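Local coordinates for protein esterase (Rhizomucor miehei, PDB 4WY5) that probably hydrolyses carboxylic ester bonds as a carboxylesterase of the alpha/beta hydrolase fold, at residues I183-L188 with V312-D317; E260-R265 with A290-I295; P252-F257 with V280-V285. One frame throughout, in Å; residues are numbered along the deposited sequence.

Contact 1: I183-L188 with V312-D317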
loop_
_atom_site.group_PDB
_atom_site.type_symbol
_atom_site.label_atom_id
_atom_site.label_comp_id
_atom_site.label_asym_id
_atom_site.label_seq_id
_atom_site.Cartn_x
_atom_site.Cartn_y
_atom_site.Cartn_z
ATOM N N ILE A 183 -7.758 7.717 20.924
ATOM C CA ILE A 183 -7.326 6.869 19.812
ATOM C C ILE A 183 -6.302 7.572 18.909
ATOM O O ILE A 183 -6.605 8.623 18.339
ATOM C CB ILE A 183 -8.546 6.411 18.980
ATOM C CG1 ILE A 183 -9.528 5.665 19.888
ATOM C CG2 ILE A 183 -8.126 5.506 17.823
ATOM C CD1 ILE A 183 -10.903 5.473 19.278
ATOM N N LYS A 184 -5.095 7.010 18.783
ATOM C CA LYS A 184 -4.041 7.666 17.986
ATOM C C LYS A 184 -4.052 7.324 16.476
ATOM O O LYS A 184 -3.426 8.040 15.681
ATOM C CB LYS A 184 -2.642 7.350 18.552
ATOM C CG LYS A 184 -2.436 7.724 20.037
ATOM C CD LYS A 184 -2.916 9.164 20.343
ATOM C CE LYS A 184 -2.596 9.604 21.783
ATOM N NZ LYS A 184 -3.352 8.850 22.841
ATOM N N THR A 185 -4.739 6.247 16.076
ATOM C CA THR A 185 -4.901 5.928 14.648
ATOM C C THR A 185 -6.039 4.901 14.441
ATOM O O THR A 185 -6.367 4.131 15.344
ATOM C CB THR A 185 -3.556 5.407 14.012
ATOM O OG1 THR A 185 -3.640 5.405 12.576
ATOM C CG2 THR A 185 -3.197 4.015 14.513
ATOM N N GLN A 186 -6.688 4.960 13.276
ATOM C CA GLN A 186 -7.716 3.997 12.882
ATOM C C GLN A 186 -7.258 3.249 11.609
ATOM O O GLN A 186 -6.841 3.881 10.630
ATOM C CB GLN A 186 -9.066 4.699 12.634
ATOM C CG GLN A 186 -9.021 5.924 11.665
ATOM C CD GLN A 186 -10.397 6.607 11.440
ATOM O OE1 GLN A 186 -11.430 5.943 11.284
ATOM N NE2 GLN A 186 -10.399 7.945 11.422
ATOM N N VAL A 187 -7.319 1.916 11.630
ATOM C CA VAL A 187 -6.947 1.085 10.474
ATOM C C VAL A 187 -8.198 0.390 9.924
ATOM O O VAL A 187 -8.846 -0.403 10.627
ATOM C CB VAL A 187 -5.859 0.024 10.837
ATOM C CG1 VAL A 187 -5.541 -0.861 9.639
ATOM C CG2 VAL A 187 -4.577 0.698 11.366
ATOM N N LEU A 188 -8.560 0.714 8.685
ATOM C CA LEU A 188 -9.861 0.324 8.134
ATOM C C LEU A 188 -9.695 -0.582 6.910
ATOM O O LEU A 188 -9.349 -0.101 5.831
ATOM C CB LEU A 188 -10.680 1.579 7.755
ATOM C CG LEU A 188 -10.674 2.784 8.729
ATOM C CD1 LEU A 188 -11.448 4.004 8.190
ATOM C CD2 LEU A 188 -11.176 2.433 10.144
ATOM N N VAL A 312 1.754 -3.197 9.752
ATOM C CA VAL A 312 2.748 -3.231 10.825
ATOM C C VAL A 312 3.653 -1.999 10.784
ATOM O O VAL A 312 3.940 -1.404 11.826
ATOM C CB VAL A 312 3.603 -4.528 10.760
ATOM C CG1 VAL A 312 4.862 -4.427 11.625
ATOM C CG2 VAL A 312 2.759 -5.730 11.184
ATOM N N ALA A 313 4.071 -1.589 9.586
ATOM C CA ALA A 313 4.963 -0.437 9.473
ATOM C C ALA A 313 4.260 0.885 9.825
ATOM O O ALA A 313 4.887 1.793 10.373
ATOM C CB ALA A 313 5.559 -0.365 8.069
ATOM N N HIS A 314 2.960 0.974 9.527
ATOM C CA HIS A 314 2.153 2.155 9.858
ATOM C C HIS A 314 1.929 2.275 11.364
ATOM O O HIS A 314 2.001 3.375 11.932
ATOM C CB HIS A 314 0.786 2.106 9.145
ATOM C CG HIS A 314 -0.211 3.076 9.696
ATOM N ND1 HIS A 314 -0.264 4.398 9.306
ATOM C CD2 HIS A 314 -1.187 2.916 10.626
ATOM C CE1 HIS A 314 -1.236 5.012 9.969
ATOM N NE2 HIS A 314 -1.812 4.135 10.773
ATOM N N LEU A 315 1.646 1.145 12.004
ATOM C CA LEU A 315 1.472 1.132 13.449
ATOM C C LEU A 315 2.760 1.533 14.177
ATOM O O LEU A 315 2.728 2.317 15.120
ATOM C CB LEU A 315 0.993 -0.248 13.918
ATOM C CG LEU A 315 -0.463 -0.587 13.550
ATOM C CD1 LEU A 315 -0.800 -2.038 13.847
ATOM C CD2 LEU A 315 -1.392 0.312 14.329
ATOM N N ARG A 316 3.901 1.038 13.714
ATOM C CA ARG A 316 5.164 1.342 14.381
ATOM C C ARG A 316 5.595 2.797 14.143
ATOM O O ARG A 316 6.229 3.410 15.001
ATOM C CB ARG A 316 6.233 0.333 13.937
ATOM C CG ARG A 316 5.914 -1.101 14.465
ATOM C CD ARG A 316 6.931 -2.189 14.055
ATOM N NE ARG A 316 8.295 -1.868 14.479
ATOM C CZ ARG A 316 8.777 -2.063 15.708
ATOM N NH1 ARG A 316 8.007 -2.565 16.665
ATOM N NH2 ARG A 316 10.028 -1.730 15.989
ATOM N N ASP A 317 5.180 3.370 13.021
ATOM C CA ASP A 317 5.401 4.797 12.743
ATOM C C ASP A 317 4.602 5.694 13.702
ATOM O O ASP A 317 5.117 6.695 14.211
ATOM C CB ASP A 317 5.037 5.110 11.282
ATOM C CG ASP A 317 5.324 6.561 10.890
ATOM O OD1 ASP A 317 6.420 6.855 10.356
ATOM O OD2 ASP A 317 4.430 7.413 11.101
#
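Thr185 OG1 takes part in two hydrogen bonds: it accepts from His314 NE2 at 2.9 Å and bonds to the carbonyl oxygen of Pro253 on the next strand. A carbonyl can only accept, so the hydroxyl probably gives its proton to Pro253 while accepting from the imidazole. The two side chains meet tip to tip. OG1 sits at the NE2 corner of the ring and only 9° out of the ring plane, as expected for an in-plane N-H. On the strand, the hydroxyl stands anti to the backbone N (chi1 -166°), which leaves the methyl CG2 in the crowded position between N and the carbonyl carbon. That methyl approaches Leu315 CD2 to 4.1 Å, the two side chains crossing at about a right angle.

The elements brought together are strand 185-189 of the central sheet and the C-terminal helix 302-319 of the alpha/beta hydrolase fold, which lies against one face of that sheet. The axes of 185-188 and 312-317 run nearly antiparallel, at 172°, and come within 10.3 Å. Alternate strand residues face the helix: after Thr185 comes Val187, whose CG2 lies 4.1 Å from His314 CD2 and 4.4 Å from Leu315 CD2. Leu315 also rests on Ala156 of the neighbouring strand 155-160, while His314 touches Leu255 of strand 254-259, so that the helix spans three adjacent strands. The residue preceding His314, Ala313, packs on Asn309 of the second subunit.

Contact 2: E260-R265 with A290-I295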
loop_
_atom_site.group_PDB
_atom_site.type_symbol
_atom_site.label_atom_id
_atom_site.label_comp_id
_atom_site.label_asym_id
_atom_site.label_seq_id
_atom_site.Cartn_x
_atom_site.Cartn_y
_atom_site.Cartn_z
ATOM N N GLU A 260 -9.937 -4.563 -5.100
ATOM C CA GLU A 260 -10.290 -4.260 -6.492
ATOM C C GLU A 260 -11.606 -4.898 -6.945
ATOM O O GLU A 260 -12.421 -4.238 -7.583
ATOM C CB GLU A 260 -9.167 -4.683 -7.466
ATOM C CG GLU A 260 -9.522 -4.353 -8.935
ATOM C CD GLU A 260 -8.428 -4.692 -9.937
ATOM O OE1 GLU A 260 -7.853 -5.806 -9.831
ATOM O OE2 GLU A 260 -8.156 -3.858 -10.845
ATOM N N SER A 261 -11.804 -6.180 -6.643
ATOM C CA SER A 261 -13.019 -6.881 -7.061
ATOM C C SER A 261 -13.950 -7.093 -5.866
ATOM O O SER A 261 -14.022 -8.197 -5.299
ATOM C CB SER A 261 -12.674 -8.225 -7.713
ATOM O OG SER A 261 -12.016 -8.041 -8.964
ATOM N N ASP A 262 -14.683 -6.036 -5.515
ATOM C CA ASP A 262 -15.448 -5.986 -4.278
ATOM C C ASP A 262 -16.549 -4.935 -4.410
ATOM O O ASP A 262 -16.244 -3.763 -4.672
ATOM C CB ASP A 262 -14.501 -5.662 -3.099
ATOM C CG ASP A 262 -15.210 -5.615 -1.742
ATOM O OD1 ASP A 262 -16.457 -5.726 -1.695
ATOM O OD2 ASP A 262 -14.504 -5.449 -0.703
ATOM N N VAL A 263 -17.810 -5.333 -4.180
ATOM C CA VAL A 263 -18.955 -4.403 -4.293
ATOM C C VAL A 263 -18.798 -3.150 -3.425
ATOM O O VAL A 263 -19.244 -2.069 -3.816
ATOM C CB VAL A 263 -20.330 -5.075 -3.928
ATOM C CG1 VAL A 263 -20.692 -6.133 -4.928
ATOM C CG2 VAL A 263 -20.305 -5.676 -2.529
ATOM N N LEU A 264 -18.151 -3.301 -2.262
ATOM C CA LEU A 264 -17.945 -2.190 -1.315
ATOM C C LEU A 264 -16.759 -1.277 -1.673
ATOM O O LEU A 264 -16.434 -0.346 -0.921
ATOM C CB LEU A 264 -17.731 -2.738 0.101
ATOM C CG LEU A 264 -18.816 -3.627 0.734
ATOM C CD1 LEU A 264 -18.360 -4.128 2.106
ATOM C CD2 LEU A 264 -20.135 -2.863 0.853
ATOM N N ARG A 265 -16.132 -1.524 -2.822
ATOM C CA ARG A 265 -14.884 -0.836 -3.167
ATOM C C ARG A 265 -15.002 0.683 -3.227
ATOM O O ARG A 265 -14.277 1.407 -2.523
ATOM C CB ARG A 265 -14.373 -1.351 -4.515
ATOM C CG ARG A 265 -13.060 -0.763 -4.970
ATOM C CD ARG A 265 -12.722 -1.267 -6.365
ATOM N NE ARG A 265 -13.421 -0.513 -7.402
ATOM C CZ ARG A 265 -13.490 -0.885 -8.681
ATOM N NH1 ARG A 265 -12.915 -2.012 -9.079
ATOM N NH2 ARG A 265 -14.135 -0.126 -9.561
ATOM N N ALA A 290 -7.395 -8.587 -5.688
ATOM C CA ALA A 290 -7.999 -9.117 -4.461
ATOM C C ALA A 290 -9.521 -9.019 -4.441
ATOM O O ALA A 290 -10.119 -8.222 -5.165
ATOM C CB ALA A 290 -7.421 -8.411 -3.227
ATOM N N VAL A 291 -10.138 -9.835 -3.590
ATOM C CA VAL A 291 -11.587 -9.857 -3.435
ATOM C C VAL A 291 -11.895 -9.495 -1.983
ATOM O O VAL A 291 -10.989 -9.470 -1.141
ATOM C CB VAL A 291 -12.177 -11.237 -3.773
ATOM C CG1 VAL A 291 -11.880 -11.610 -5.215
ATOM C CG2 VAL A 291 -11.590 -12.288 -2.855
ATOM N N HIS A 292 -13.164 -9.239 -1.682
ATOM C CA HIS A 292 -13.589 -8.924 -0.312
ATOM C C HIS A 292 -13.232 -10.031 0.696
ATOM O O HIS A 292 -13.309 -11.221 0.382
ATOM C CB HIS A 292 -15.106 -8.660 -0.281
ATOM C CG HIS A 292 -15.605 -8.174 1.044
ATOM N ND1 HIS A 292 -15.518 -6.856 1.432
ATOM C CD2 HIS A 292 -16.182 -8.836 2.075
ATOM C CE1 HIS A 292 -16.031 -6.721 2.647
ATOM N NE2 HIS A 292 -16.446 -7.904 3.054
ATOM N N GLY A 293 -12.816 -9.630 1.898
ATOM C CA GLY A 293 -12.525 -10.542 3.002
ATOM C C GLY A 293 -11.160 -11.233 3.011
ATOM O O GLY A 293 -10.917 -12.103 3.871
ATOM N N PHE A 294 -10.236 -10.810 2.142
ATOM C CA PHE A 294 -9.045 -11.633 1.878
ATOM C C PHE A 294 -8.110 -11.788 3.071
ATOM O O PHE A 294 -7.309 -12.710 3.101
ATOM C CB PHE A 294 -8.256 -11.095 0.663
ATOM C CG PHE A 294 -7.575 -9.754 0.885
ATOM C CD1 PHE A 294 -6.241 -9.683 1.324
ATOM C CD2 PHE A 294 -8.244 -8.562 0.595
ATOM C CE1 PHE A 294 -5.597 -8.428 1.496
ATOM C CE2 PHE A 294 -7.628 -7.312 0.768
ATOM C CZ PHE A 294 -6.299 -7.242 1.215
ATOM N N ILE A 295 -8.246 -10.950 4.082
ATOM C CA ILE A 295 -7.324 -11.028 5.203
ATOM C C ILE A 295 -7.521 -12.314 6.011
ATOM O O ILE A 295 -6.581 -12.750 6.687
ATOM C CB ILE A 295 -7.449 -9.776 6.143
ATOM C CG1 ILE A 295 -6.105 -9.449 6.799
ATOM C CG2 ILE A 295 -8.482 -9.977 7.228
ATOM C CD1 ILE A 295 -5.050 -8.944 5.821
HETATM O O HOH W 1 -15.382 -9.669 -3.682
#
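Asp262 and His292 are bonded to each other in a geometry that fits the acid and base of a Ser-His-Asp triad, with Ser161 at the probable nucleophile elbow. His292 ND1 donates to Asp262 OD2 over 2.8 Å, at an N-H...O angle of 151°. The oxygen lies in the imidazole plane, but the carboxylate is turned by 73° against the ring and takes the bond on the syn side of OD2, 33° out of its own plane. Its other oxygen, OD1, accepts a capping bond from Leu264 N at 3.0 Å, met from above the carboxylate plane, which limits rotation of the group. Leu264 CD1 makes a van der Waals contact with His292 CE1 at 3.5 Å, approaching obliquely.

The two loops are also tied through their backbones. Ser261 N donates to Ala290 O at 3.0 Å, and one water links the segments, giving a proton to Ser261 O (2.6 Å) and accepting from His292 N (3.0 Å). Arg265 NH1 holds Glu260 O within its own loop. With ND1 occupied by Asp262, the ring presents NE2 to Ser161 OG, to which it is hydrogen-bonded; this is consistent with a charge relay in which the imidazole accepts the serine proton.

Contact 3: P252-F257 with V280-V285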
loop_
_atom_site.group_PDB
_atom_site.type_symbol
_atom_site.label_atom_id
_atom_site.label_comp_id
_atom_site.label_asym_id
_atom_site.label_seq_id
_atom_site.Cartn_x
_atom_site.Cartn_y
_atom_site.Cartn_z
ATOM N N PRO A 252 -8.765 10.860 14.234
ATOM C CA PRO A 252 -7.378 10.375 14.235
ATOM C C PRO A 252 -6.925 9.900 12.855
ATOM O O PRO A 252 -7.764 9.425 12.088
ATOM C CB PRO A 252 -7.413 9.202 15.229
ATOM C CG PRO A 252 -8.842 8.749 15.221
ATOM C CD PRO A 252 -9.663 9.979 15.011
ATOM N N PRO A 253 -5.616 10.014 12.553
ATOM C CA PRO A 253 -5.030 9.644 11.250
ATOM C C PRO A 253 -5.459 8.251 10.791
ATOM O O PRO A 253 -5.500 7.328 11.606
ATOM C CB PRO A 253 -3.522 9.677 11.513
ATOM C CG PRO A 253 -3.351 10.615 12.661
ATOM C CD PRO A 253 -4.587 10.449 13.517
ATOM N N ALA A 254 -5.747 8.096 9.502
ATOM C CA ALA A 254 -6.384 6.881 9.006
ATOM C C ALA A 254 -5.507 6.144 8.019
ATOM O O ALA A 254 -4.739 6.766 7.285
ATOM C CB ALA A 254 -7.723 7.222 8.349
ATOM N N LEU A 255 -5.613 4.815 8.018
ATOM C CA LEU A 255 -5.048 3.968 6.956
ATOM C C LEU A 255 -6.189 3.131 6.396
ATOM O O LEU A 255 -6.847 2.410 7.145
ATOM C CB LEU A 255 -3.903 3.087 7.481
ATOM C CG LEU A 255 -3.306 2.029 6.539
ATOM C CD1 LEU A 255 -2.630 2.632 5.267
ATOM C CD2 LEU A 255 -2.342 1.107 7.283
ATOM N N LEU A 256 -6.477 3.260 5.105
ATOM C CA LEU A 256 -7.617 2.540 4.528
ATOM C C LEU A 256 -7.226 1.641 3.350
ATOM O O LEU A 256 -6.492 2.058 2.458
ATOM C CB LEU A 256 -8.698 3.532 4.107
ATOM C CG LEU A 256 -10.075 3.010 3.701
ATOM C CD1 LEU A 256 -11.083 4.100 3.955
ATOM C CD2 LEU A 256 -10.125 2.656 2.224
ATOM N N PHE A 257 -7.693 0.388 3.388
ATOM C CA PHE A 257 -7.495 -0.564 2.286
ATOM C C PHE A 257 -8.819 -0.835 1.613
ATOM O O PHE A 257 -9.851 -0.979 2.291
ATOM C CB PHE A 257 -6.915 -1.898 2.751
ATOM C CG PHE A 257 -5.520 -1.804 3.341
ATOM C CD1 PHE A 257 -4.397 -2.012 2.539
ATOM C CD2 PHE A 257 -5.341 -1.510 4.683
ATOM C CE1 PHE A 257 -3.115 -1.942 3.068
ATOM C CE2 PHE A 257 -4.058 -1.438 5.229
ATOM C CZ PHE A 257 -2.941 -1.652 4.419
ATOM N N VAL A 280 -8.383 15.455 7.814
ATOM C CA VAL A 280 -7.786 14.288 8.460
ATOM C C VAL A 280 -6.656 13.693 7.610
ATOM O O VAL A 280 -6.771 13.593 6.386
ATOM C CB VAL A 280 -8.861 13.184 8.736
ATOM C CG1 VAL A 280 -8.272 12.002 9.521
ATOM C CG2 VAL A 280 -10.075 13.764 9.448
ATOM N N ASP A 281 -5.563 13.304 8.262
ATOM C CA ASP A 281 -4.479 12.574 7.601
ATOM C C ASP A 281 -4.918 11.178 7.128
ATOM O O ASP A 281 -5.208 10.312 7.950
ATOM C CB ASP A 281 -3.290 12.437 8.551
ATOM C CG ASP A 281 -2.285 13.574 8.406
ATOM O OD1 ASP A 281 -2.580 14.561 7.694
ATOM O OD2 ASP A 281 -1.194 13.478 9.008
ATOM N N VAL A 282 -4.936 10.956 5.812
ATOM C CA VAL A 282 -5.408 9.688 5.233
ATOM C C VAL A 282 -4.431 9.097 4.206
ATOM O O VAL A 282 -4.023 9.783 3.262
ATOM C CB VAL A 282 -6.785 9.862 4.540
ATOM C CG1 VAL A 282 -7.278 8.538 3.951
ATOM C CG2 VAL A 282 -7.788 10.404 5.519
ATOM N N ALA A 283 -4.029 7.845 4.424
ATOM C CA ALA A 283 -3.340 7.044 3.414
ATOM C C ALA A 283 -4.293 5.942 2.972
ATOM O O ALA A 283 -4.679 5.102 3.776
ATOM C CB ALA A 283 -2.033 6.439 3.965
ATOM N N ALA A 284 -4.650 5.937 1.692
ATOM C CA ALA A 284 -5.642 5.007 1.165
ATOM C C ALA A 284 -5.125 4.370 -0.119
ATOM O O ALA A 284 -4.547 5.067 -0.955
ATOM C CB ALA A 284 -6.972 5.742 0.906
ATOM N N VAL A 285 -5.301 3.052 -0.260
ATOM C CA VAL A 285 -4.880 2.310 -1.459
ATOM C C VAL A 285 -5.941 1.306 -1.921
ATOM O O VAL A 285 -6.666 0.743 -1.085
ATOM C CB VAL A 285 -3.543 1.514 -1.235
ATOM C CG1 VAL A 285 -2.360 2.448 -1.070
ATOM C CG2 VAL A 285 -3.649 0.561 -0.039
#
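Ala254 and Leu256 carry the four backbone hydrogen bonds between residues 252-257 and 280-285. Ala254 N donates to Asp281 O at 2.8 Å, with an N-H...O angle of 170°, and Ala254 O receives Ala283 N at 3.1 Å. Two residues on, Leu256 N donates to Ala283 O at 2.9 Å and Leu256 O accepts from Val285 N at 3.1 Å. Ala283 thus uses both its N-H and its carbonyl here. This alternation, with an angle of 9° between 254-257 and 282-285, is that of a regular parallel ladder. It is supplemented by CA-H...O contacts such as Ala284 CA to Leu256 O at 3.3 Å.

The peptide groups of Leu255 and Phe257 turn the other way and bond with Gln186 and Leu188 of the adjoining strand 185-189 and with Tyr190 just after it; Pro252 O takes a bond from Gln186 NE2. At the outer side Val285 pairs in an antiparallel ladder with a strand of the second subunit, so the sheet continues across the interface.

The face bearing Leu255, Phe257, Ala283 and Val285 is apolar. Phe257 CD1 lies 3.7 Å from Val285 CG2, the side chains running alongside each other, and Leu255 CD1 is 4.1 Å from Ala283 CB. Helix 302-319 covers Phe257, while Phe306 of the second subunit packs on Val285. On the reverse face, Val282 and Ala284 meet helix 265-277. Two neighbouring parallel strands linked by that helix form a beta-alpha-beta unit of the kind that makes up the parallel part of the alpha/beta hydrolase sheet.

Overall arrangement
From the N terminus, residues 183-188 come first, and their partner appears only 124 residues later, so contact 1 closes the longest loop and encloses the other two. Within it, 252-257 opens contact 3 and 260-265 follows almost at once to open contact 2. Contact 3 closes at 280-285 and contact 2 at 290-295, so their segments alternate and the loops cross. Contacts 1 and 3 adjoin in the sheet, with centres about 9 Å apart, since strands 185-189 and 254-259 are neighbours; both also reach the second subunit. Contact 2 lies about 18 Å from contact 3 and 21 Å from contact 1, centre to centre, joining the loops that follow the last two sheet strands.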